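ArCE4A (Arthrobacter sp. AW19M34-1, PDB 5LFZ) is a CE4-family polysaccharide deacetylase that probably uses a bound metal ion to remove acetyl groups from N-acetylated glucosamine polymers such as chitin. Local coordinates at residues E45-T51 and V183-S188; L69-V73 and I108-V114; D147-P153 and I175-S179. All coordinates share one frame. Numbering follows the deposited sequence.

Interaction 1 (E45-T51 and V183-S188)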
loop_
_atom_site.group_PDB
_atom_site.type_symbol
_atom_site.label_atom_id
_atom_site.label_comp_id
_atom_site.label_asym_id
_atom_site.label_seq_id
_atom_site.Cartn_x
_atom_site.Cartn_y
_atom_site.Cartn_z
ATOM N N GLU A 45 -15.946 1.448 -2.699
ATOM C CA GLU A 45 -16.160 2.084 -1.401
ATOM C C GLU A 45 -15.289 3.326 -1.239
ATOM O O GLU A 45 -15.752 4.357 -0.747
ATOM C CB GLU A 45 -15.884 1.102 -0.260
ATOM C CG GLU A 45 -16.813 -0.109 -0.217
ATOM C CD GLU A 45 -18.273 0.262 -0.017
ATOM O OE1 GLU A 45 -18.551 1.338 0.560
ATOM O OE2 GLU A 45 -19.148 -0.526 -0.435
ATOM N N LEU A 46 -14.030 3.227 -1.655
ATOM C CA LEU A 46 -13.120 4.362 -1.592
ATOM C C LEU A 46 -13.633 5.515 -2.448
ATOM O O LEU A 46 -13.580 6.674 -2.037
ATOM C CB LEU A 46 -11.716 3.945 -2.031
ATOM C CG LEU A 46 -10.993 3.071 -1.005
ATOM C CD1 LEU A 46 -9.722 2.491 -1.619
ATOM C CD2 LEU A 46 -10.670 3.881 0.246
ATOM N N SER A 47 -14.148 5.181 -3.627
ATOM C CA SER A 47 -14.740 6.167 -4.521
ATOM C C SER A 47 -15.928 6.870 -3.872
ATOM O O SER A 47 -16.062 8.090 -3.967
ATOM C CB SER A 47 -15.175 5.504 -5.828
ATOM O OG SER A 47 -15.843 6.427 -6.670
ATOM N N GLU A 48 -16.783 6.100 -3.207
ATOM C CA GLU A 48 -17.990 6.649 -2.596
ATOM C C GLU A 48 -17.672 7.710 -1.547
ATOM O O GLU A 48 -18.476 8.608 -1.302
ATOM C CB GLU A 48 -18.834 5.528 -1.984
ATOM C CG GLU A 48 -19.634 4.746 -3.020
ATOM C CD GLU A 48 -20.320 3.522 -2.445
ATOM O OE1 GLU A 48 -20.245 2.446 -3.078
ATOM O OE2 GLU A 48 -20.939 3.634 -1.364
ATOM N N GLN A 49 -16.494 7.627 -0.939
ATOM C CA GLN A 49 -16.114 8.626 0.048
ATOM C C GLN A 49 -14.911 9.452 -0.394
ATOM O O GLN A 49 -14.212 10.025 0.441
ATOM C CB GLN A 49 -15.839 7.963 1.393
ATOM C CG GLN A 49 -17.032 7.187 1.919
ATOM C CD GLN A 49 -16.878 6.784 3.364
ATOM O OE1 GLN A 49 -16.445 7.576 4.201
ATOM N NE2 GLN A 49 -17.234 5.545 3.670
ATOM N N HIS A 50 -14.695 9.512 -1.709
ATOM C CA HIS A 50 -13.681 10.373 -2.320
ATOM C C HIS A 50 -12.330 10.234 -1.623
ATOM O O HIS A 50 -11.698 11.220 -1.246
ATOM C CB HIS A 50 -14.149 11.834 -2.297
ATOM C CG HIS A 50 -13.260 12.770 -3.058
ATOM N ND1 HIS A 50 -12.742 13.920 -2.503
ATOM C CD2 HIS A 50 -12.791 12.722 -4.329
ATOM C CE1 HIS A 50 -11.997 14.544 -3.398
ATOM N NE2 HIS A 50 -12.010 13.837 -4.514
ATOM N N THR A 51 -11.895 8.994 -1.444
ATOM C CA THR A 51 -10.689 8.727 -0.682
ATOM C C THR A 51 -9.684 7.941 -1.502
ATOM O O THR A 51 -10.029 6.910 -2.083
ATOM C CB THR A 51 -11.009 7.947 0.605
ATOM O OG1 THR A 51 -11.798 8.766 1.478
ATOM C CG2 THR A 51 -9.732 7.538 1.309
ATOM N N VAL A 183 -13.732 -0.643 5.270
ATOM C CA VAL A 183 -13.379 0.654 4.701
ATOM C C VAL A 183 -14.416 1.770 4.867
ATOM O O VAL A 183 -14.032 2.880 5.240
ATOM C CB VAL A 183 -13.015 0.503 3.215
ATOM C CG1 VAL A 183 -13.262 1.802 2.453
ATOM C CG2 VAL A 183 -11.567 0.114 3.131
ATOM N N PRO A 184 -15.715 1.498 4.618
ATOM C CA PRO A 184 -16.675 2.594 4.793
ATOM C C PRO A 184 -16.607 3.203 6.187
ATOM O O PRO A 184 -16.574 4.424 6.327
ATOM C CB PRO A 184 -18.028 1.917 4.559
ATOM C CG PRO A 184 -17.712 0.774 3.676
ATOM C CD PRO A 184 -16.386 0.273 4.148
ATOM N N GLN A 185 -16.555 2.353 7.205
ATOM C CA GLN A 185 -16.475 2.828 8.576
ATOM C C GLN A 185 -15.110 3.441 8.905
ATOM O O GLN A 185 -15.026 4.453 9.609
ATOM C CB GLN A 185 -16.784 1.683 9.545
ATOM C CG GLN A 185 -16.796 2.102 10.996
ATOM C CD GLN A 185 -17.099 0.953 11.941
ATOM O OE1 GLN A 185 -17.225 1.149 13.149
ATOM N NE2 GLN A 185 -17.214 -0.256 11.393
ATOM N N LEU A 186 -14.046 2.825 8.404
ATOM C CA LEU A 186 -12.694 3.292 8.703
ATOM C C LEU A 186 -12.474 4.712 8.173
ATOM O O LEU A 186 -11.939 5.573 8.875
ATOM C CB LEU A 186 -11.652 2.335 8.120
ATOM C CG LEU A 186 -10.213 2.802 8.354
ATOM C CD1 LEU A 186 -9.986 3.067 9.833
ATOM C CD2 LEU A 186 -9.210 1.794 7.830
ATOM N N VAL A 187 -12.901 4.953 6.939
ATOM C CA VAL A 187 -12.773 6.277 6.342
ATOM C C VAL A 187 -13.590 7.308 7.123
ATOM O O VAL A 187 -13.093 8.387 7.450
ATOM C CB VAL A 187 -13.215 6.269 4.875
ATOM C CG1 VAL A 187 -13.218 7.679 4.306
ATOM C CG2 VAL A 187 -12.301 5.371 4.065
ATOM N N SER A 188 -14.840 6.968 7.420
ATOM C CA SER A 188 -15.718 7.865 8.169
ATOM C C SER A 188 -15.096 8.264 9.500
ATOM O O SER A 188 -15.065 9.441 9.855
ATOM C CB SER A 188 -17.079 7.214 8.418
ATOM O OG SER A 188 -17.782 7.037 7.200
#

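Interaction 2 (L69-V73 and I108-V114)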
loop_
_atom_site.group_PDB
_atom_site.type_symbol
_atom_site.label_atom_id
_atom_site.label_comp_id
_atom_site.label_asym_id
_atom_site.label_seq_id
_atom_site.Cartn_x
_atom_site.Cartn_y
_atom_site.Cartn_z
ATOM N N LEU A 69 -6.058 -2.448 -12.205
ATOM C CA LEU A 69 -4.925 -1.551 -11.989
ATOM C C LEU A 69 -5.146 -0.230 -12.723
ATOM O O LEU A 69 -4.785 0.837 -12.218
ATOM C CB LEU A 69 -3.610 -2.196 -12.427
ATOM C CG LEU A 69 -2.838 -2.718 -11.213
ATOM C CD1 LEU A 69 -3.533 -3.954 -10.635
ATOM C CD2 LEU A 69 -1.387 -3.007 -11.549
ATOM N N LYS A 70 -5.765 -0.294 -13.897
ATOM C CA LYS A 70 -6.097 0.933 -14.607
ATOM C C LYS A 70 -7.069 1.768 -13.776
ATOM O O LYS A 70 -6.990 2.994 -13.788
ATOM C CB LYS A 70 -6.679 0.638 -15.989
ATOM C CG LYS A 70 -5.656 0.135 -16.995
ATOM C CD LYS A 70 -6.264 0.059 -18.387
ATOM C CE LYS A 70 -5.367 -0.703 -19.345
ATOM N NZ LYS A 70 -5.247 -2.135 -18.947
ATOM N N ARG A 71 -7.971 1.112 -13.044
ATOM C CA ARG A 71 -8.872 1.830 -12.142
ATOM C C ARG A 71 -8.093 2.596 -11.085
ATOM O O ARG A 71 -8.427 3.731 -10.760
ATOM C CB ARG A 71 -9.848 0.882 -11.436
ATOM C CG ARG A 71 -11.072 0.475 -12.216
ATOM C CD ARG A 71 -12.114 -0.113 -11.268
ATOM N NE ARG A 71 -12.708 0.901 -10.403
ATOM C CZ ARG A 71 -13.602 0.644 -9.449
ATOM N NH1 ARG A 71 -14.009 -0.600 -9.237
ATOM N NH2 ARG A 71 -14.097 1.632 -8.710
ATOM N N MET A 72 -7.062 1.965 -10.539
ATOM C CA MET A 72 -6.268 2.595 -9.492
ATOM C C MET A 72 -5.644 3.897 -9.976
ATOM O O MET A 72 -5.677 4.911 -9.275
ATOM C CB MET A 72 -5.184 1.640 -9.001
ATOM C CG MET A 72 -5.739 0.402 -8.319
ATOM S SD MET A 72 -4.458 -0.779 -7.880
ATOM C CE MET A 72 -5.441 -1.991 -6.994
ATOM N N VAL A 73 -5.081 3.868 -11.179
ATOM C CA VAL A 73 -4.493 5.062 -11.771
ATOM C C VAL A 73 -5.577 6.086 -12.089
ATOM O O VAL A 73 -5.458 7.254 -11.719
ATOM C CB VAL A 73 -3.703 4.725 -13.047
ATOM C CG1 VAL A 73 -3.220 6.007 -13.736
ATOM C CG2 VAL A 73 -2.537 3.800 -12.713
ATOM N N ILE A 108 2.986 -4.481 -13.828
ATOM C CA ILE A 108 2.313 -3.209 -13.578
ATOM C C ILE A 108 2.329 -2.329 -14.835
ATOM O O ILE A 108 1.326 -1.695 -15.183
ATOM C CB ILE A 108 2.960 -2.456 -12.390
ATOM C CG1 ILE A 108 2.738 -3.220 -11.080
ATOM C CG2 ILE A 108 2.386 -1.046 -12.262
ATOM C CD1 ILE A 108 3.576 -2.690 -9.923
ATOM N N GLU A 109 3.453 -2.308 -15.547
ATOM C CA GLU A 109 3.527 -1.485 -16.743
ATOM C C GLU A 109 2.581 -2.028 -17.810
ATOM O O GLU A 109 1.862 -1.264 -18.446
ATOM C CB GLU A 109 4.965 -1.406 -17.263
ATOM C CG GLU A 109 5.256 -0.138 -18.068
ATOM C CD GLU A 109 4.617 -0.164 -19.438
ATOM O OE1 GLU A 109 4.414 -1.277 -19.969
ATOM O OE2 GLU A 109 4.318 0.919 -19.987
ATOM N N GLN A 110 2.562 -3.345 -17.994
ATOM C CA GLN A 110 1.686 -3.943 -18.999
ATOM C C GLN A 110 0.215 -3.700 -18.658
ATOM O O GLN A 110 -0.609 -3.461 -19.545
ATOM C CB GLN A 110 1.955 -5.444 -19.133
ATOM C CG GLN A 110 1.163 -6.119 -20.246
ATOM C CD GLN A 110 1.505 -5.583 -21.627
ATOM O OE1 GLN A 110 2.645 -5.196 -21.895
ATOM N NE2 GLN A 110 0.514 -5.554 -22.511
ATOM N N ALA A 111 -0.098 -3.737 -17.368
ATOM C CA ALA A 111 -1.474 -3.594 -16.910
ATOM C C ALA A 111 -1.972 -2.151 -16.956
ATOM O O ALA A 111 -3.078 -1.892 -17.426
ATOM C CB ALA A 111 -1.618 -4.148 -15.489
ATOM N N ALA A 112 -1.160 -1.210 -16.476
ATOM C CA ALA A 112 -1.652 0.151 -16.246
ATOM C C ALA A 112 -0.815 1.243 -16.904
ATOM O O ALA A 112 -1.164 2.422 -16.832
ATOM C CB ALA A 112 -1.748 0.412 -14.756
ATOM N N GLY A 113 0.293 0.859 -17.528
ATOM C CA GLY A 113 1.121 1.808 -18.252
ATOM C C GLY A 113 1.932 2.727 -17.359
ATOM O O GLY A 113 2.461 3.745 -17.820
ATOM N N VAL A 114 2.035 2.372 -16.081
ATOM C CA VAL A 114 2.832 3.150 -15.142
ATOM C C VAL A 114 3.897 2.286 -14.492
ATOM O O VAL A 114 3.826 1.060 -14.528
ATOM C CB VAL A 114 1.958 3.786 -14.029
ATOM C CG1 VAL A 114 0.844 4.625 -14.637
ATOM C CG2 VAL A 114 1.388 2.716 -13.110
#

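Interaction 3 (D147-P153 and I175-S179)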
loop_
_atom_site.group_PDB
_atom_site.type_symbol
_atom_site.label_atom_id
_atom_site.label_comp_id
_atom_site.label_asym_id
_atom_site.label_seq_id
_atom_site.Cartn_x
_atom_site.Cartn_y
_atom_site.Cartn_z
ATOM N N ASP A 147 -5.135 -7.339 10.277
ATOM C CA ASP A 147 -6.273 -7.942 9.590
ATOM C C ASP A 147 -5.873 -9.262 8.924
ATOM O O ASP A 147 -6.726 -10.112 8.654
ATOM C CB ASP A 147 -6.916 -6.962 8.584
ATOM C CG ASP A 147 -6.027 -6.618 7.388
ATOM O OD1 ASP A 147 -4.784 -6.671 7.475
ATOM O OD2 ASP A 147 -6.616 -6.254 6.347
ATOM N N TRP A 148 -4.568 -9.451 8.729
ATOM C CA TRP A 148 -4.027 -10.691 8.184
ATOM C C TRP A 148 -4.161 -11.855 9.169
ATOM O O TRP A 148 -4.085 -13.018 8.770
ATOM C CB TRP A 148 -2.556 -10.494 7.789
ATOM C CG TRP A 148 -1.711 -9.992 8.924
ATOM C CD1 TRP A 148 -1.613 -8.704 9.362
ATOM C CD2 TRP A 148 -0.841 -10.765 9.760
ATOM N NE1 TRP A 148 -0.746 -8.627 10.426
ATOM C CE2 TRP A 148 -0.257 -9.879 10.688
ATOM C CE3 TRP A 148 -0.498 -12.120 9.812
ATOM C CZ2 TRP A 148 0.651 -10.304 11.658
ATOM C CZ3 TRP A 148 0.404 -12.541 10.777
ATOM C CH2 TRP A 148 0.966 -11.636 11.687
ATOM N N LYS A 149 -4.352 -11.546 10.451
ATOM C CA LYS A 149 -4.570 -12.592 11.449
ATOM C C LYS A 149 -6.037 -12.790 11.801
ATOM O O LYS A 149 -6.510 -13.927 11.860
ATOM C CB LYS A 149 -3.798 -12.315 12.746
ATOM C CG LYS A 149 -2.322 -12.632 12.684
ATOM N N HIS A 150 -6.760 -11.701 12.056
ATOM C CA HIS A 150 -8.107 -11.852 12.607
ATOM C C HIS A 150 -9.222 -11.746 11.571
ATOM O O HIS A 150 -10.334 -12.203 11.826
ATOM C CB HIS A 150 -8.348 -10.836 13.734
ATOM C CG HIS A 150 -8.054 -9.413 13.365
ATOM N ND1 HIS A 150 -8.798 -8.710 12.440
ATOM C CD2 HIS A 150 -7.120 -8.550 13.829
ATOM C CE1 HIS A 150 -8.322 -7.483 12.336
ATOM N NE2 HIS A 150 -7.305 -7.357 13.169
ATOM N N HIS A 151 -8.926 -11.150 10.415
ATOM C CA HIS A 151 -9.912 -11.001 9.343
ATOM C C HIS A 151 -11.228 -10.406 9.835
ATOM O O HIS A 151 -12.298 -10.799 9.374
ATOM C CB HIS A 151 -10.195 -12.351 8.676
ATOM C CG HIS A 151 -8.965 -13.077 8.227
ATOM N ND1 HIS A 151 -8.347 -12.817 7.024
ATOM C CD2 HIS A 151 -8.247 -14.063 8.815
ATOM C CE1 HIS A 151 -7.295 -13.606 6.892
ATOM N NE2 HIS A 151 -7.213 -14.373 7.965
ATOM N N ASP A 152 -11.142 -9.472 10.775
ATOM C CA ASP A 152 -12.328 -8.896 11.396
ATOM C C ASP A 152 -12.426 -7.418 11.056
ATOM O O ASP A 152 -11.537 -6.642 11.401
ATOM C CB ASP A 152 -12.289 -9.095 12.912
ATOM C CG ASP A 152 -13.541 -8.581 13.600
ATOM O OD1 ASP A 152 -13.509 -7.469 14.165
ATOM O OD2 ASP A 152 -14.561 -9.291 13.565
ATOM N N PRO A 153 -13.512 -7.019 10.383
ATOM C CA PRO A 153 -13.601 -5.632 9.918
ATOM C C PRO A 153 -13.634 -4.610 11.050
ATOM O O PRO A 153 -12.997 -3.570 10.940
ATOM C CB PRO A 153 -14.906 -5.610 9.113
ATOM C CG PRO A 153 -15.677 -6.800 9.568
ATOM C CD PRO A 153 -14.664 -7.835 9.961
ATOM N N ILE A 175 -7.060 -8.992 0.641
ATOM C CA ILE A 175 -7.105 -10.433 0.386
ATOM C C ILE A 175 -8.408 -11.040 0.860
ATOM O O ILE A 175 -8.666 -12.215 0.648
ATOM C CB ILE A 175 -5.955 -11.199 1.087
ATOM C CG1 ILE A 175 -5.976 -10.973 2.599
ATOM C CG2 ILE A 175 -4.636 -10.779 0.540
ATOM C CD1 ILE A 175 -5.051 -11.880 3.397
ATOM N N HIS A 176 -9.228 -10.232 1.514
ATOM C CA HIS A 176 -10.328 -10.775 2.294
ATOM C C HIS A 176 -11.465 -9.775 2.416
ATOM O O HIS A 176 -11.261 -8.566 2.290
ATOM C CB HIS A 176 -9.771 -11.244 3.651
ATOM C CG HIS A 176 -9.060 -10.175 4.424
ATOM N ND1 HIS A 176 -9.387 -9.836 5.718
ATOM C CD2 HIS A 176 -8.123 -9.284 4.031
ATOM C CE1 HIS A 176 -8.602 -8.850 6.120
ATOM N NE2 HIS A 176 -7.843 -8.482 5.109
ATOM N N GLU A 177 -12.673 -10.296 2.619
ATOM C CA GLU A 177 -13.885 -9.484 2.633
ATOM C C GLU A 177 -13.865 -8.421 3.724
ATOM O O GLU A 177 -14.478 -7.367 3.578
ATOM C CB GLU A 177 -15.123 -10.370 2.803
ATOM C CG GLU A 177 -16.421 -9.581 2.805
ATOM C CD GLU A 177 -17.471 -10.167 1.895
ATOM O OE1 GLU A 177 -18.506 -10.633 2.415
ATOM O OE2 GLU A 177 -17.262 -10.166 0.663
ATOM N N SER A 178 -13.161 -8.687 4.818
ATOM C CA SER A 178 -13.236 -7.777 5.950
ATOM C C SER A 178 -12.685 -6.392 5.617
ATOM O O SER A 178 -13.141 -5.407 6.174
ATOM C CB SER A 178 -12.529 -8.362 7.177
ATOM O OG SER A 178 -11.196 -8.711 6.915
ATOM N N SER A 179 -11.739 -6.299 4.687
ATOM C CA SER A 179 -11.262 -4.985 4.272
ATOM C C SER A 179 -12.345 -4.185 3.545
ATOM O O SER A 179 -12.477 -2.977 3.747
ATOM C CB SER A 179 -10.022 -5.129 3.393
ATOM O OG SER A 179 -8.960 -5.660 4.165
#

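Interaction 1 (E45-T51 and V183-S188)
Q49, V187 and E45 bury the most surface where the C-terminal end of helix 39-48 meets the middle of helix 177-192. Q49, the first residue past its helix, extends its side chain across the gap, and NE2 donates a nearly straight hydrogen bond (3.0 Å, 166°) to O of P184. Because P184 N has no hydrogen to give, helix 177-192 is kinked here; O of P184 receives OG of S188 at 3.0 Å. V187 points at the turn, its CG1 lying 3.2 Å from OE1 of Q49 and 3.3 Å from OG1 of T51. That turn is a Schellman motif with H50 as C-prime residue: T51 N bonds L46 O (2.9 Å) and H50 N bonds S47 O (3.0 Å). E45 lays its CB 3.8 Å from CG1 of V183 and its OE1 3.3 Å from CG of P184. Deeper, CD2 of L46 reaches CG1 of V183 at 4.0 Å. The two helices follow the parallel strands 26-32 and 168-173, as outer helices do in the distorted β/α barrel of NodB-like deacetylases, and V183 and V187 touch strand 26-32. The contact is thus apolar toward the sheet, with a single cross-segment hydrogen bond, from Q49, toward solvent.

Interaction 2 (L69-V73 and I108-V114)
Two helices meet steeply, their short axes 9.4 Å apart at 77°, and small residues on 108-114 let the backbones come close: the CA atoms of K70 and A112 are 4.8 Å apart. CB of A112 is a bump that fits the hollow between L69 and V73, lying 4.0 Å from CB of L69 and from CG2 of V73. L69 fills the dip between I108 and A111, its CD2 4.2 Å from CG1 of I108 and 4.1 Å from CB of A111. In this β/α fold helix 66-74 leads into strand 78-81 and helix 94-112 comes after it; L69, V73 and I108 all rest on I79 of that strand. At G113 the chain leaves the helix with positive phi, and V114 then brings CG1 within 4.0 Å of CG2 of V73. K70 arches over A112, with CG 4.1 Å from its CA, and curls its end (chi4 p) so that NZ donates to O of A111 at 2.7 Å.

Interaction 3 (D147-P153 and I175-S179)
H176 is the hub of this contact. The CA-to-CB bond of H176 points toward 147-153, and with chi1 at 57° (p) its NE2 donates to OD2 of D147 (2.8 Å, 138°), a His-carboxylate hydrogen bond made in the plane of the ring. D147, also p, brings OD2 to the ring and with it receives the backbone N of H173. H151, entered with positive phi where helix 147-150 ends, sets its ring (chi1 m) edge-on to the face of H176 in an offset edge-to-face pair, centroids 5.1 Å apart and planes at 84°. At the edge of the H151 ring, near its plane, CE1 comes within 4.5 Å of CD1 of I175 (chi1 p). D147 and W148 close the DxxDW sequence that forms motif 4 of CE4 deacetylases, and H173 belongs to motif 5, so the contact lies beside what is probably the substrate groove: the I175 side chain is about 7 Å from the nickel ion and touches its ligand D33. W148 points away from 175-179, and its ring meets that of H173. Beyond H151 the loop is held by H150, whose p rotamer puts ND1 in line to accept N of D152 at 3.0 Å. D152, chi1 t, N-caps helix 153-163 through OD1 to N of K155. P153 then settles on the first turn of helix 177-192, its CD 3.5 Å from CB of S178 (chi1 p) and its CB 3.4 Å from O of S178.

In the fold
The centres of all three contacts lie about 15 to 16 Å from the centre of the chain and are partly buried, so none is purely core or surface. Interactions 1 and 3 share helix 177-192: interaction 3 holds its beginning and the loop before it, near the metal end of the barrel, whereas interaction 1 holds its middle against a neighbouring outer helix. Interaction 2, its centre about 22 Å and 25 Å from those of interactions 1 and 3, joins a different pair of helices. Interaction 2 is mostly aliphatic with one lysine-carbonyl bond, interaction 1 mixes valines with an amide-carbonyl bond, and interaction 3, nearest the nickel ion, relies on histidines and a carboxylate.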